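PDB 1T3Q: quinoline 2-oxidoreductase large subunit from Pseudomonas putida, which probably catalyses the hydroxylation of quinoline next to its ring nitrogen, as the molybdenum-bearing subunit of a xanthine dehydrogenase family enzyme. Local coordinates for residues B[510-513]-B[514-518]. Residues are numbered along the deposited sequence; the frame is centred on the assembly and turned at random.
Sequences HETT and LAQIA. With MCN (pterin cytosine dinucleotide), chain N.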
ATOM      1  N   HIS B 510      16.785 -14.278  -3.056  1.00 18.78           N
ATOM      2  CA  HIS B 510      15.638 -15.180  -2.864  1.00 18.62           C
ATOM      3  C   HIS B 510      14.556 -15.059  -3.930  1.00 17.64           C
ATOM      4  O   HIS B 510      13.971 -16.047  -4.358  1.00 16.96           O
ATOM      5  CB  HIS B 510      14.975 -14.910  -1.511  1.00 19.52           C
ATOM      6  CG  HIS B 510      15.864 -15.157  -0.338  1.00 19.69           C
ATOM      7  ND1 HIS B 510      15.544 -14.741   0.936  1.00 21.60           N
ATOM      8  CD2 HIS B 510      17.050 -15.797  -0.238  1.00 21.18           C
ATOM      9  CE1 HIS B 510      16.494 -15.118   1.771  1.00 20.46           C
ATOM     10  NE2 HIS B 510      17.420 -15.762   1.084  1.00 22.28           N
ATOM     11  N   GLU B 511      14.267 -13.826  -4.322  1.00 16.81           N
ATOM     12  CA  GLU B 511      13.243 -13.546  -5.307  1.00 16.57           C
ATOM     13  C   GLU B 511      13.499 -14.319  -6.599  1.00 17.78           C
ATOM     14  O   GLU B 511      12.570 -14.649  -7.338  1.00 17.65           O
ATOM     15  CB  GLU B 511      13.208 -12.037  -5.554  1.00 17.57           C
ATOM     16  CG  GLU B 511      12.162 -11.551  -6.516  1.00 21.77           C
ATOM     17  CD  GLU B 511      12.012 -10.037  -6.460  1.00 23.80           C
ATOM     18  OE1 GLU B 511      11.473  -9.458  -7.421  1.00 24.84           O
ATOM     19  OE2 GLU B 511      12.431  -9.432  -5.446  1.00 24.14           O
ATOM     20  N   THR B 512      14.762 -14.624  -6.858  1.00 15.74           N
ATOM     21  CA  THR B 512      15.123 -15.368  -8.056  1.00 15.74           C
ATOM     22  C   THR B 512      15.339 -16.854  -7.759  1.00 14.22           C
ATOM     23  O   THR B 512      14.724 -17.712  -8.387  1.00 16.02           O
ATOM     24  CB  THR B 512      16.404 -14.777  -8.700  1.00 15.04           C
ATOM     25  OG1 THR B 512      16.137 -13.441  -9.149  1.00 16.36           O
ATOM     26  CG2 THR B 512      16.859 -15.623  -9.880  1.00 15.12           C
ATOM     27  N   THR B 513      16.188 -17.157  -6.785  1.00 15.34           N
ATOM     28  CA  THR B 513      16.481 -18.550  -6.468  1.00 15.93           C
ATOM     29  C   THR B 513      15.307 -19.377  -5.946  1.00 16.36           C
ATOM     30  O   THR B 513      15.211 -20.566  -6.245  1.00 15.87           O
ATOM     31  CB  THR B 513      17.664 -18.659  -5.485  1.00 17.28           C
ATOM     32  OG1 THR B 513      17.423 -17.844  -4.331  1.00 17.06           O
ATOM     33  CG2 THR B 513      18.948 -18.208  -6.165  1.00 16.70           C
ATOM     34  N   LEU B 514      14.415 -18.771  -5.169  1.00 16.08           N
ATOM     35  CA  LEU B 514      13.278 -19.532  -4.669  1.00 16.18           C
ATOM     36  C   LEU B 514      12.347 -19.879  -5.832  1.00 16.81           C
ATOM     37  O   LEU B 514      11.675 -20.907  -5.814  1.00 16.04           O
ATOM     38  CB  LEU B 514      12.519 -18.743  -3.587  1.00 17.20           C
ATOM     39  CG  LEU B 514      13.308 -18.462  -2.299  1.00 16.75           C
ATOM     40  CD1 LEU B 514      12.417 -17.715  -1.302  1.00 18.51           C
ATOM     41  CD2 LEU B 514      13.806 -19.777  -1.691  1.00 19.00           C
ATOM     42  N   ALA B 515      12.316 -19.022  -6.852  1.00 14.88           N
ATOM     43  CA  ALA B 515      11.473 -19.273  -8.012  1.00 15.99           C
ATOM     44  C   ALA B 515      12.035 -20.467  -8.776  1.00 16.65           C
ATOM     45  O   ALA B 515      11.282 -21.279  -9.308  1.00 16.11           O
ATOM     46  CB  ALA B 515      11.432 -18.040  -8.925  1.00 15.60           C
ATOM     47  N   GLN B 516      13.364 -20.546  -8.838  1.00 15.82           N
ATOM     48  CA  GLN B 516      14.043 -21.641  -9.524  1.00 16.98           C
ATOM     49  C   GLN B 516      13.685 -22.968  -8.864  1.00 17.46           C
ATOM     50  O   GLN B 516      13.483 -23.978  -9.540  1.00 17.92           O
ATOM     51  CB  GLN B 516      15.560 -21.429  -9.484  1.00 17.32           C
ATOM     52  CG  GLN B 516      16.045 -20.284 -10.369  1.00 15.86           C
ATOM     53  CD  GLN B 516      17.549 -20.104 -10.311  1.00 17.52           C
ATOM     54  OE1 GLN B 516      18.054 -19.236  -9.604  1.00 16.70           O
ATOM     55  NE2 GLN B 516      18.277 -20.940 -11.050  1.00 18.02           N
ATOM     56  N   ILE B 517      13.603 -22.961  -7.538  1.00 17.96           N
ATOM     57  CA  ILE B 517      13.258 -24.163  -6.785  1.00 17.61           C
ATOM     58  C   ILE B 517      11.813 -24.575  -7.062  1.00 19.32           C
ATOM     59  O   ILE B 517      11.538 -25.736  -7.367  1.00 19.25           O
ATOM     60  CB  ILE B 517      13.416 -23.937  -5.255  1.00 19.58           C
ATOM     61  CG1 ILE B 517      14.892 -23.725  -4.907  1.00 19.23           C
ATOM     62  CG2 ILE B 517      12.843 -25.133  -4.488  1.00 20.51           C
ATOM     63  CD1 ILE B 517      15.132 -23.314  -3.464  1.00 16.58           C
ATOM     64  N   ALA B 518      10.891 -23.621  -6.961  1.00 17.73           N
ATOM     65  CA  ALA B 518       9.480 -23.910  -7.183  1.00 18.27           C
ATOM     66  C   ALA B 518       9.215 -24.402  -8.602  1.00 18.63           C
ATOM     67  O   ALA B 518       8.401 -25.302  -8.817  1.00 19.14           O
ATOM     68  CB  ALA B 518       8.639 -22.667  -6.892  1.00 17.41           C
TER
HETATM   69  N1  MCN N4921      22.344 -20.156  -2.748  1.00 16.26           N
HETATM   70  C2  MCN N4921      22.254 -20.952  -3.937  1.00 17.71           C
HETATM   71  N3  MCN N4921      22.540 -22.291  -3.721  1.00 16.25           N
HETATM   72  C4  MCN N4921      22.893 -22.881  -2.512  1.00 15.67           C
HETATM   73  C5  MCN N4921      22.982 -22.015  -1.330  1.00 15.91           C
HETATM   74  C6  MCN N4921      22.706 -20.673  -1.449  1.00 17.25           C
HETATM   75  O2  MCN N4921      21.980 -20.452  -5.005  1.00 17.61           O
HETATM   76  N4  MCN N4921      23.137 -24.171  -2.423  1.00 13.95           N
HETATM   77  C1' MCN N4921      21.986 -18.636  -2.944  1.00 15.96           C
HETATM   78  C2D MCN N4921      20.480 -18.324  -2.517  1.00 19.06           C
HETATM   79  O2' MCN N4921      19.923 -17.267  -3.376  1.00 20.10           O
HETATM   80  C3' MCN N4921      20.605 -17.954  -1.054  1.00 20.24           C
HETATM   81  C4D MCN N4921      21.905 -17.192  -0.960  1.00 18.65           C
HETATM   82  O4D MCN N4921      22.751 -17.733  -2.094  1.00 17.65           O
HETATM   83  O3' MCN N4921      19.459 -17.124  -0.652  1.00 22.30           O
HETATM   84  C5' MCN N4921      22.586 -17.189   0.438  1.00 17.83           C
HETATM   85  O5' MCN N4921      22.657 -18.538   0.825  1.00 23.29           O
HETATM   86  PA  MCN N4921      22.070 -19.125   2.167  1.00 20.98           P
HETATM   87  O1A MCN N4921      20.897 -19.969   1.772  1.00 21.80           O
HETATM   88  O2A MCN N4921      23.277 -19.720   2.872  1.00 24.80           O
HETATM   89  O3A MCN N4921      21.612 -17.999   3.249  1.00 23.69           O
HETATM   90  PB  MCN N4921      20.325 -17.047   3.298  1.00 25.09           P
HETATM   91  O1B MCN N4921      19.568 -17.404   4.535  1.00 25.15           O
HETATM   92  O2B MCN N4921      19.579 -17.070   1.996  1.00 25.71           O
HETATM   93  O3B MCN N4921      20.957 -15.579   3.434  1.00 25.61           O
HETATM   94  C10 MCN N4921      21.376 -15.087   4.682  1.00 24.40           C
HETATM   95  C9' MCN N4921      22.869 -15.133   4.657  1.00 23.70           C
HETATM   96  C8' MCN N4921      23.304 -14.510   6.004  1.00 24.73           C
HETATM   97  S8' MCN N4921      22.780 -15.401   7.461  1.00 26.68           S
HETATM   98  C7' MCN N4921      24.042 -13.408   6.160  1.00 24.68           C
HETATM   99  S7' MCN N4921      24.518 -12.694   7.726  1.00 23.51           S
HETATM  100  C6' MCN N4921      24.468 -12.627   4.871  1.00 19.96           C
HETATM  101  C7  MCN N4921      24.543 -13.551   3.685  1.00 21.70           C
HETATM  102  O9' MCN N4921      23.332 -14.269   3.516  1.00 25.06           O
HETATM  103  N5' MCN N4921      23.526 -11.435   4.793  1.00 19.96           N
HETATM  104  C4A MCN N4921      23.598 -10.899   3.446  1.00 19.82           C
HETATM  105  N8' MCN N4921      24.797 -12.769   2.428  1.00 21.01           N
HETATM  106  C4B MCN N4921      24.226 -11.467   2.322  1.00 21.18           C
HETATM  107  N1' MCN N4921      24.270 -10.909   1.020  1.00 20.95           N
HETATM  108  C2' MCN N4921      23.641  -9.717   0.891  1.00 21.14           C
HETATM  109  N2' MCN N4921      23.667  -9.135  -0.327  1.00 21.33           N
HETATM  110  N3' MCN N4921      22.973  -9.097   1.928  1.00 20.91           N
HETATM  111  C4' MCN N4921      22.872  -9.611   3.274  1.00 21.48           C
HETATM  112  O4' MCN N4921      22.267  -9.007   4.126  1.00 19.82           O
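H510 and L514 meet one turn apart at the start of helix 510-522, where CD1 of L514 lies 3.8 Å from CB of H510, at an oblique angle to the imidazole. The backbone ties the same pair together, N of L514 donating to O of H510 at 2.9 Å. With its CG anti to the carbonyl carbon (chi1 -62°), H510 sends its ring off the first turn toward the pterin cytosine dinucleotide. There NE2 donates to the phosphate oxygen O2B at 2.7 Å, nearly straight at 171° and close to the ring plane. Replacing this histidine by alanine would remove the imidazole, which is likely to leave O2B without this donor and open a gap between the first turn of the helix and the cofactor phosphate. T513 faces the ribose of the same cofactor: its OG1 sits between the backbone N and the carbonyl carbon (chi1 53°), 2.7 Å from O2' of the cofactor, and is hydrogen-bonded to G509 O as well as lying near that ribose hydroxyl. The helix is the crossover of a beta-alpha-beta unit between strands 497-501 and 529-532 in the molybdopterin-binding region, and the flank of its first turn meets the dinucleotide. Q516 runs extended beyond CG on another side of the helix, crossing T512 and T513 at a slant, so that its OE1 comes 3.8 Å from CG2 of T512 and 3.7 Å from CG2 of T513. Its amide is anchored by the carbonyls of S13 and T16 and by N671, which should fix its rotation. N of Q516 donates to O of T512 at 3.2 Å, and N of I517 to O of T513. CB of A515 lies 3.4 Å from O of T512, and L514 packs on I531 and I557.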